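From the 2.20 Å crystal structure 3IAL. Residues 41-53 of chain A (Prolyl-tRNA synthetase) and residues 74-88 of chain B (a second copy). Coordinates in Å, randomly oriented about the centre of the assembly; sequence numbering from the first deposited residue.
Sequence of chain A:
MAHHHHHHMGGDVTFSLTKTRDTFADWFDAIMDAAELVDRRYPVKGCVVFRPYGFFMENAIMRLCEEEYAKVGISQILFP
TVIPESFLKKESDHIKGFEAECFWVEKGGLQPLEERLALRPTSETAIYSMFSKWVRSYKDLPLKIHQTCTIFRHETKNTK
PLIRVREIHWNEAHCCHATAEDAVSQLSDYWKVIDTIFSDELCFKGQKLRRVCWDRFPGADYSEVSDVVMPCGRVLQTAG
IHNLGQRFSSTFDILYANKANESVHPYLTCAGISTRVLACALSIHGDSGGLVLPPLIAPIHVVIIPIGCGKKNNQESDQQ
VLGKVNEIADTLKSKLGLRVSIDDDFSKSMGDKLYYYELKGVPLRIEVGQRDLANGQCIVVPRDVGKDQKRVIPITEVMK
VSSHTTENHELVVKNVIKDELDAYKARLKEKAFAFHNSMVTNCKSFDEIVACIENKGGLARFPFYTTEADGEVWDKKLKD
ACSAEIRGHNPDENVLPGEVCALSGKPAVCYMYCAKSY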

ATOM      1  N   ARG A  41      17.682  10.859  10.500  1.00 28.11           N
ATOM      2  CA  ARG A  41      18.426  10.448  11.690  1.00 26.86           C
ATOM      3  C   ARG A  41      18.371   8.949  11.947  1.00 27.74           C
ATOM      4  O   ARG A  41      18.939   8.470  12.921  1.00 28.51           O
ATOM      5  CB  ARG A  41      17.934  11.230  12.919  1.00 27.78           C
ATOM      6  CG  ARG A  41      18.040  12.770  12.760  1.00 29.04           C
ATOM      7  CD  ARG A  41      17.428  13.523  13.937  1.00 30.44           C
ATOM      8  NE  ARG A  41      15.978  13.337  14.009  1.00 30.49           N
ATOM      9  CZ  ARG A  41      15.179  13.882  14.928  1.00 28.01           C
ATOM     10  NH1 ARG A  41      15.665  14.657  15.880  1.00 25.45           N
ATOM     11  NH2 ARG A  41      13.877  13.643  14.895  1.00 28.22           N
ATOM     12  N   TYR A  42      17.675   8.207  11.090  1.00 29.71           N
ATOM     13  CA  TYR A  42      17.743   6.752  11.110  1.00 29.37           C
ATOM     14  C   TYR A  42      19.170   6.401  10.687  1.00 29.77           C
ATOM     15  O   TYR A  42      19.577   6.779   9.591  1.00 30.07           O
ATOM     16  CB  TYR A  42      16.720   6.153  10.147  1.00 26.69           C
ATOM     17  CG  TYR A  42      16.501   4.675  10.346  1.00 26.55           C
ATOM     18  CD1 TYR A  42      15.686   4.206  11.373  1.00 25.93           C
ATOM     19  CD2 TYR A  42      17.109   3.742   9.510  1.00 24.26           C
ATOM     20  CE1 TYR A  42      15.478   2.841  11.563  1.00 25.12           C
ATOM     21  CE2 TYR A  42      16.908   2.375   9.691  1.00 26.26           C
ATOM     22  CZ  TYR A  42      16.092   1.934  10.720  1.00 26.14           C
ATOM     23  OH  TYR A  42      15.896   0.588  10.903  1.00 24.93           O
ATOM     24  N   PRO A  43      19.937   5.701  11.554  1.00 30.65           N
ATOM     25  CA  PRO A  43      21.393   5.605  11.346  1.00 31.43           C
ATOM     26  C   PRO A  43      21.857   4.507  10.383  1.00 31.33           C
ATOM     27  O   PRO A  43      22.836   3.815  10.660  1.00 32.17           O
ATOM     28  CB  PRO A  43      21.919   5.347  12.768  1.00 30.79           C
ATOM     29  CG  PRO A  43      20.860   4.549  13.396  1.00 31.60           C
ATOM     30  CD  PRO A  43      19.540   5.054  12.818  1.00 31.15           C
ATOM     31  N   VAL A  44      21.141   4.335   9.274  1.00 29.78           N
ATOM     32  CA  VAL A  44      21.640   3.585   8.131  1.00 27.96           C
ATOM     33  C   VAL A  44      21.594   4.558   6.951  1.00 28.91           C
ATOM     34  O   VAL A  44      20.544   5.145   6.660  1.00 25.33           O
ATOM     35  CB  VAL A  44      20.792   2.336   7.848  1.00 28.43           C
ATOM     36  CG1 VAL A  44      21.388   1.535   6.688  1.00 25.92           C
ATOM     37  CG2 VAL A  44      20.676   1.467   9.105  1.00 24.15           C
ATOM     38  N   LYS A  45      22.745   4.755   6.312  1.00 29.65           N
ATOM     39  CA  LYS A  45      22.914   5.783   5.293  1.00 31.02           C
ATOM     40  C   LYS A  45      21.984   5.505   4.126  1.00 30.92           C
ATOM     41  O   LYS A  45      21.883   4.362   3.675  1.00 30.95           O
ATOM     42  CB  LYS A  45      24.379   5.826   4.828  1.00 33.79           C
ATOM     43  CG  LYS A  45      24.667   6.767   3.658  1.00 38.75           C
ATOM     44  CD  LYS A  45      26.165   6.844   3.348  1.00 41.75           C
ATOM     45  CE  LYS A  45      26.429   7.533   2.006  1.00 45.21           C
ATOM     46  NZ  LYS A  45      27.883   7.898   1.795  1.00 46.90           N
ATOM     47  N   GLY A  46      21.273   6.537   3.672  1.00 30.20           N
ATOM     48  CA  GLY A  46      20.354   6.413   2.534  1.00 30.06           C
ATOM     49  C   GLY A  46      19.066   5.657   2.815  1.00 30.47           C
ATOM     50  O   GLY A  46      18.296   5.358   1.894  1.00 28.96           O
ATOM     51  N   CYS A  47      18.822   5.340   4.084  1.00 30.94           N
ATOM     52  CA  CYS A  47      17.597   4.647   4.482  1.00 30.49           C
ATOM     53  C   CYS A  47      16.864   5.551   5.446  1.00 29.76           C
ATOM     54  O   CYS A  47      17.203   5.608   6.625  1.00 29.48           O
ATOM     55  CB  CYS A  47      17.928   3.305   5.129  1.00 29.09           C
ATOM     56  SG  CYS A  47      18.663   2.134   3.980  1.00 30.52           S
ATOM     57  N   VAL A  48      15.879   6.283   4.936  1.00 29.25           N
ATOM     58  CA  VAL A  48      15.216   7.322   5.722  1.00 30.56           C
ATOM     59  C   VAL A  48      13.809   6.881   6.113  1.00 30.14           C
ATOM     60  O   VAL A  48      13.182   6.081   5.424  1.00 30.06           O
ATOM     61  CB  VAL A  48      15.160   8.667   4.948  1.00 32.29           C
ATOM     62  CG1 VAL A  48      16.498   8.932   4.257  1.00 29.14           C
ATOM     63  CG2 VAL A  48      14.027   8.673   3.936  1.00 30.28           C
ATOM     64  N   VAL A  49      13.328   7.396   7.234  1.00 28.67           N
ATOM     65  CA  VAL A  49      11.964   7.137   7.666  1.00 25.83           C
ATOM     66  C   VAL A  49      11.035   8.092   6.930  1.00 27.37           C
ATOM     67  O   VAL A  49      11.340   9.274   6.803  1.00 26.45           O
ATOM     68  CB  VAL A  49      11.829   7.349   9.181  1.00 26.60           C
ATOM     69  CG1 VAL A  49      10.363   7.265   9.626  1.00 21.97           C
ATOM     70  CG2 VAL A  49      12.715   6.341   9.929  1.00 22.88           C
ATOM     71  N   PHE A  50       9.921   7.568   6.428  1.00 27.53           N
ATOM     72  CA  PHE A  50       8.823   8.397   5.932  1.00 27.96           C
ATOM     73  C   PHE A  50       7.933   8.714   7.116  1.00 27.28           C
ATOM     74  O   PHE A  50       7.269   7.821   7.633  1.00 29.59           O
ATOM     75  CB  PHE A  50       7.986   7.640   4.904  1.00 29.41           C
ATOM     76  CG  PHE A  50       8.360   7.901   3.489  1.00 28.22           C
ATOM     77  CD1 PHE A  50       8.098   9.133   2.910  1.00 32.10           C
ATOM     78  CD2 PHE A  50       8.922   6.901   2.714  1.00 33.09           C
ATOM     79  CE1 PHE A  50       8.425   9.381   1.587  1.00 35.08           C
ATOM     80  CE2 PHE A  50       9.258   7.139   1.383  1.00 36.87           C
ATOM     81  CZ  PHE A  50       9.008   8.383   0.821  1.00 37.19           C
ATOM     82  N   ARG A  51       7.932   9.964   7.564  1.00 26.31           N
ATOM     83  CA  ARG A  51       7.058  10.377   8.671  1.00 25.79           C
ATOM     84  C   ARG A  51       5.625  10.599   8.137  1.00 26.12           C
ATOM     85  O   ARG A  51       5.427  10.667   6.919  1.00 27.75           O
ATOM     86  CB  ARG A  51       7.630  11.627   9.344  1.00 25.26           C
ATOM     87  CG  ARG A  51       8.971  11.382  10.011  1.00 25.70           C
ATOM     88  CD  ARG A  51       9.479  12.610  10.742  1.00 25.65           C
ATOM     89  NE  ARG A  51       8.789  12.799  12.011  1.00 26.67           N
ATOM     90  CZ  ARG A  51       9.144  13.675  12.947  1.00 26.78           C
ATOM     91  NH1 ARG A  51      10.200  14.473  12.777  1.00 27.18           N
ATOM     92  NH2 ARG A  51       8.435  13.752  14.063  1.00 25.38           N
ATOM     93  N   PRO A  52       4.622  10.687   9.032  1.00 25.46           N
ATOM     94  CA  PRO A  52       3.220  10.709   8.579  1.00 26.17           C
ATOM     95  C   PRO A  52       2.889  11.724   7.471  1.00 27.81           C
ATOM     96  O   PRO A  52       2.206  11.382   6.500  1.00 26.05           O
ATOM     97  CB  PRO A  52       2.447  11.059   9.849  1.00 26.51           C
ATOM     98  CG  PRO A  52       3.279  10.504  10.956  1.00 29.09           C
ATOM     99  CD  PRO A  52       4.718  10.671  10.506  1.00 26.54           C
ATOM    100  N   TYR A  53       3.367  12.956   7.618  1.00 27.16           N
ATOM    101  CA  TYR A  53       3.013  14.012   6.681  1.00 25.62           C
ATOM    102  C   TYR A  53       3.622  13.740   5.305  1.00 26.16           C
ATOM    103  O   TYR A  53       2.980  13.976   4.282  1.00 26.12           O
ATOM    104  CB  TYR A  53       3.444  15.375   7.217  1.00 24.66           C
ATOM    105  CG  TYR A  53       2.702  16.537   6.593  1.00 23.91           C
ATOM    106  CD1 TYR A  53       1.399  16.840   6.976  1.00 23.77           C
ATOM    107  CD2 TYR A  53       3.307  17.344   5.634  1.00 20.73           C
ATOM    108  CE1 TYR A  53       0.714  17.916   6.415  1.00 23.30           C
ATOM    109  CE2 TYR A  53       2.637  18.420   5.067  1.00 20.13           C
ATOM    110  CZ  TYR A  53       1.338  18.699   5.455  1.00 20.82           C
ATOM    111  OH  TYR A  53       0.670  19.768   4.908  1.00 22.84           O
TER
ATOM    112  N   ILE B  74      -4.477   7.095  14.285  1.00 27.40           N
ATOM    113  CA  ILE B  74      -3.183   6.425  14.128  1.00 26.02           C
ATOM    114  C   ILE B  74      -2.705   6.658  12.701  1.00 27.05           C
ATOM    115  O   ILE B  74      -3.393   6.275  11.754  1.00 26.98           O
ATOM    116  CB  ILE B  74      -3.268   4.927  14.415  1.00 24.10           C
ATOM    117  CG1 ILE B  74      -3.984   4.677  15.750  1.00 20.81           C
ATOM    118  CG2 ILE B  74      -1.838   4.305  14.424  1.00 19.62           C
ATOM    119  CD1 ILE B  74      -4.237   3.185  16.064  1.00 17.47           C
ATOM    120  N   SER B  75      -1.542   7.303  12.555  1.00 25.95           N
ATOM    121  CA  SER B  75      -1.098   7.807  11.248  1.00 26.29           C
ATOM    122  C   SER B  75      -0.176   6.814  10.560  1.00 26.58           C
ATOM    123  O   SER B  75       0.683   6.199  11.193  1.00 27.17           O
ATOM    124  CB  SER B  75      -0.378   9.146  11.395  1.00 26.78           C
ATOM    125  OG  SER B  75      -1.266  10.170  11.780  1.00 23.68           O
ATOM    126  N   GLN B  76      -0.351   6.662   9.259  1.00 26.56           N
ATOM    127  CA  GLN B  76       0.444   5.712   8.519  1.00 27.75           C
ATOM    128  C   GLN B  76       1.822   6.297   8.248  1.00 28.19           C
ATOM    129  O   GLN B  76       1.955   7.487   7.965  1.00 27.45           O
ATOM    130  CB  GLN B  76      -0.224   5.304   7.204  1.00 28.01           C
ATOM    131  CG  GLN B  76       0.408   4.010   6.642  1.00 29.48           C
ATOM    132  CD  GLN B  76      -0.390   3.376   5.518  1.00 29.12           C
ATOM    133  OE1 GLN B  76      -1.468   3.837   5.178  1.00 32.63           O
ATOM    134  NE2 GLN B  76       0.149   2.317   4.932  1.00 28.10           N
ATOM    135  N   ILE B  77       2.837   5.450   8.367  1.00 26.60           N
ATOM    136  CA  ILE B  77       4.205   5.816   8.085  1.00 26.17           C
ATOM    137  C   ILE B  77       4.891   4.646   7.400  1.00 25.06           C
ATOM    138  O   ILE B  77       4.275   3.596   7.188  1.00 23.24           O
ATOM    139  CB  ILE B  77       4.972   6.152   9.391  1.00 29.87           C
ATOM    140  CG1 ILE B  77       5.099   4.921  10.295  1.00 26.07           C
ATOM    141  CG2 ILE B  77       4.283   7.288  10.137  1.00 32.29           C
ATOM    142  CD1 ILE B  77       5.954   5.174  11.516  1.00 33.30           C
ATOM    143  N   LEU B  78       6.163   4.822   7.054  1.00 23.24           N
ATOM    144  CA  LEU B  78       6.987   3.692   6.614  1.00 24.11           C
ATOM    145  C   LEU B  78       8.437   3.831   7.067  1.00 23.71           C
ATOM    146  O   LEU B  78       9.092   4.855   6.805  1.00 20.88           O
ATOM    147  CB  LEU B  78       6.934   3.517   5.092  1.00 24.76           C
ATOM    148  CG  LEU B  78       7.675   2.285   4.531  1.00 25.88           C
ATOM    149  CD1 LEU B  78       7.077   1.003   5.100  1.00 23.65           C
ATOM    150  CD2 LEU B  78       7.623   2.249   3.014  1.00 25.55           C
ATOM    151  N   PHE B  79       8.915   2.781   7.739  1.00 23.59           N
ATOM    152  CA  PHE B  79      10.292   2.651   8.168  1.00 22.37           C
ATOM    153  C   PHE B  79      11.056   1.822   7.142  1.00 23.94           C
ATOM    154  O   PHE B  79      10.442   1.063   6.393  1.00 22.89           O
ATOM    155  CB  PHE B  79      10.372   1.960   9.541  1.00 23.69           C
ATOM    156  CG  PHE B  79      10.416   2.913  10.702  1.00 25.42           C
ATOM    157  CD1 PHE B  79       9.316   3.686  11.025  1.00 29.15           C
ATOM    158  CD2 PHE B  79      11.569   3.044  11.461  1.00 29.07           C
ATOM    159  CE1 PHE B  79       9.358   4.577  12.091  1.00 32.04           C
ATOM    160  CE2 PHE B  79      11.616   3.918  12.524  1.00 32.19           C
ATOM    161  CZ  PHE B  79      10.507   4.692  12.840  1.00 29.71           C
ATOM    162  N   PRO B  80      12.402   1.961   7.115  1.00 23.86           N
ATOM    163  CA  PRO B  80      13.273   1.073   6.352  1.00 24.50           C
ATOM    164  C   PRO B  80      13.160  -0.381   6.785  1.00 24.51           C
ATOM    165  O   PRO B  80      12.779  -0.669   7.920  1.00 24.11           O
ATOM    166  CB  PRO B  80      14.677   1.585   6.680  1.00 24.12           C
ATOM    167  CG  PRO B  80      14.490   2.990   7.057  1.00 24.43           C
ATOM    168  CD  PRO B  80      13.176   3.034   7.764  1.00 24.77           C
ATOM    169  N   THR B  81      13.499  -1.281   5.872  1.00 23.86           N
ATOM    170  CA  THR B  81      13.450  -2.715   6.117  1.00 22.70           C
ATOM    171  C   THR B  81      14.611  -3.161   6.991  1.00 22.51           C
ATOM    172  O   THR B  81      14.513  -4.151   7.721  1.00 25.08           O
ATOM    173  CB  THR B  81      13.522  -3.477   4.779  1.00 21.36           C
ATOM    174  OG1 THR B  81      12.460  -3.032   3.932  1.00 19.98           O
ATOM    175  CG2 THR B  81      13.432  -4.991   4.978  1.00 21.36           C
ATOM    176  N   VAL B  82      15.715  -2.438   6.902  1.00 20.97           N
ATOM    177  CA  VAL B  82      16.952  -2.846   7.562  1.00 22.02           C
ATOM    178  C   VAL B  82      17.064  -2.195   8.937  1.00 22.80           C
ATOM    179  O   VAL B  82      16.776  -1.006   9.093  1.00 22.79           O
ATOM    180  CB  VAL B  82      18.186  -2.515   6.693  1.00 21.76           C
ATOM    181  CG1 VAL B  82      18.350  -3.567   5.580  1.00 19.37           C
ATOM    182  CG2 VAL B  82      18.094  -1.092   6.099  1.00 19.27           C
ATOM    183  N   ILE B  83      17.454  -2.992   9.930  1.00 23.11           N
ATOM    184  CA  ILE B  83      17.646  -2.514  11.290  1.00 24.24           C
ATOM    185  C   ILE B  83      19.101  -2.752  11.669  1.00 24.23           C
ATOM    186  O   ILE B  83      19.577  -3.877  11.565  1.00 24.52           O
ATOM    187  CB  ILE B  83      16.741  -3.250  12.308  1.00 24.78           C
ATOM    188  CG1 ILE B  83      15.266  -3.145  11.915  1.00 26.06           C
ATOM    189  CG2 ILE B  83      16.912  -2.661  13.707  1.00 22.87           C
ATOM    190  CD1 ILE B  83      14.325  -3.831  12.884  1.00 23.84           C
ATOM    191  N   PRO B  84      19.814  -1.699  12.111  1.00 23.38           N
ATOM    192  CA  PRO B  84      21.210  -1.904  12.487  1.00 25.55           C
ATOM    193  C   PRO B  84      21.336  -2.801  13.720  1.00 25.52           C
ATOM    194  O   PRO B  84      20.489  -2.745  14.611  1.00 25.39           O
ATOM    195  CB  PRO B  84      21.718  -0.485  12.770  1.00 26.19           C
ATOM    196  CG  PRO B  84      20.499   0.305  13.080  1.00 25.36           C
ATOM    197  CD  PRO B  84      19.369  -0.316  12.342  1.00 22.64           C
ATOM    198  N   GLU B  85      22.375  -3.632  13.754  1.00 26.56           N
ATOM    199  CA  GLU B  85      22.564  -4.611  14.834  1.00 28.85           C
ATOM    200  C   GLU B  85      22.507  -4.003  16.240  1.00 28.61           C
ATOM    201  O   GLU B  85      21.942  -4.605  17.144  1.00 28.40           O
ATOM    202  CB  GLU B  85      23.885  -5.370  14.664  1.00 29.25           C
ATOM    203  CG  GLU B  85      24.052  -6.503  15.676  1.00 34.17           C
ATOM    204  CD  GLU B  85      25.175  -7.459  15.326  1.00 38.15           C
ATOM    205  OE1 GLU B  85      26.265  -6.995  14.928  1.00 39.93           O
ATOM    206  OE2 GLU B  85      24.966  -8.683  15.458  1.00 41.89           O
ATOM    207  N   SER B  86      23.080  -2.816  16.413  1.00 30.06           N
ATOM    208  CA  SER B  86      23.095  -2.156  17.720  1.00 33.57           C
ATOM    209  C   SER B  86      21.696  -1.774  18.229  1.00 35.09           C
ATOM    210  O   SER B  86      21.452  -1.799  19.434  1.00 35.45           O
ATOM    211  CB  SER B  86      24.001  -0.929  17.683  1.00 34.34           C
ATOM    212  OG  SER B  86      23.646  -0.085  16.610  1.00 38.06           O
ATOM    213  N   PHE B  87      20.788  -1.418  17.320  1.00 35.91           N
ATOM    214  CA  PHE B  87      19.383  -1.191  17.678  1.00 36.16           C
ATOM    215  C   PHE B  87      18.741  -2.477  18.207  1.00 37.44           C
ATOM    216  O   PHE B  87      18.153  -2.508  19.291  1.00 34.51           O
ATOM    217  CB  PHE B  87      18.582  -0.721  16.456  1.00 35.25           C
ATOM    218  CG  PHE B  87      18.633   0.763  16.204  1.00 36.29           C
ATOM    219  CD1 PHE B  87      19.645   1.564  16.728  1.00 33.73           C
ATOM    220  CD2 PHE B  87      17.666   1.355  15.404  1.00 37.99           C
ATOM    221  CE1 PHE B  87      19.675   2.916  16.475  1.00 37.67           C
ATOM    222  CE2 PHE B  87      17.693   2.723  15.145  1.00 38.51           C
ATOM    223  CZ  PHE B  87      18.691   3.500  15.679  1.00 37.51           C
ATOM    224  N   LEU B  88      18.879  -3.533  17.415  1.00 40.37           N
ATOM    225  CA  LEU B  88      18.157  -4.785  17.622  1.00 43.08           C
ATOM    226  C   LEU B  88      18.560  -5.498  18.912  1.00 43.88           C
ATOM    227  O   LEU B  88      17.747  -6.213  19.501  1.00 44.43           O
ATOM    228  CB  LEU B  88      18.380  -5.707  16.417  1.00 42.31           C
ATOM    229  CG  LEU B  88      17.479  -6.924  16.257  1.00 43.98           C
ATOM    230  CD1 LEU B  88      16.067  -6.509  15.874  1.00 39.35           C
ATOM    231  CD2 LEU B  88      18.077  -7.872  15.218  1.00 44.18           C
TER
HETATM  232  O   HOH W   1      13.037  -0.226  10.423  1.00 23.73           O
HETATM  233  O   HOH W   2       0.511   9.332   6.864  1.00 23.15           O

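The two stretches come from two copies of prolyl-tRNA synthetase and run antiparallel. Together they bury 784 Å² of surface. Most of the contact is apolar packing, with few polar links.

The main bump is the side chain of Tyr A42. Its CA-to-CB bond points sideways, but the ring reaches across into a hollow lined by Phe B79, Pro B80, Val B82, Pro B84 and Phe B87. Pro B80 covers one face of the ring. Its CG lies 3.9 Å from the Tyr A42 ring centroid, 26° off the normal, a CH-pi contact. Phe B79 meets the tyrosine obliquely, with planes at 82° and CE1 of Tyr A42 3.9 Å from CD2 of Phe B79. The hydroxyl finds a polar partner at the end of this apolar hollow. Tyr A42 OH donates a hydrogen bond to Val B82 O at 2.6 Å. It also accepts one from water 1, which donates to Pro B80 O as well.

Pro A43 continues the packing beside the tyrosine. Its CG sits 3.3 Å from CZ of Phe B87, a tight fit. Val A44 points toward the other copy and rests its CG2 3.9 Å from CD of Pro B84.

A type II turn from Val A44 to Cys A47 then reverses the chain. Gly A46 takes the positive phi that the turn needs, and neither Lys A45 nor Gly A46 touches the partner. The valine and the cysteine at the turn's two ends both reach Val B82. Cys A47 SG lies 3.9 Å from Val B82 CG2, while Cys A47 CB is 4.0 Å from Pro B80 CG.

Val A49 is a smaller bump. Its CG2 sits over one face of the Phe B79 ring, 3.9 Å from the ring centroid and 17° off the normal. Val A49 CG2 is also 4.0 Å from Pro B80 CD.

Next, the backbones join directly. Phe A50 and Leu B78 form a single antiparallel bridge. Phe A50 N donates to Leu B78 O at 2.9 Å, and Leu B78 N donates to Phe A50 O at 3.2 Å. The CB of Phe A50 points toward the partner, but its ring leads away.

Pro A52, at the start of a helix, closes the contact. Its CD packs 3.4 Å from Ile B77 CG2, and Pro A52 CB lies 3.7 Å from Ser B75 CB. Water 2 donates to both Pro A52 O and Gln B76 O, bridging the two carbonyls.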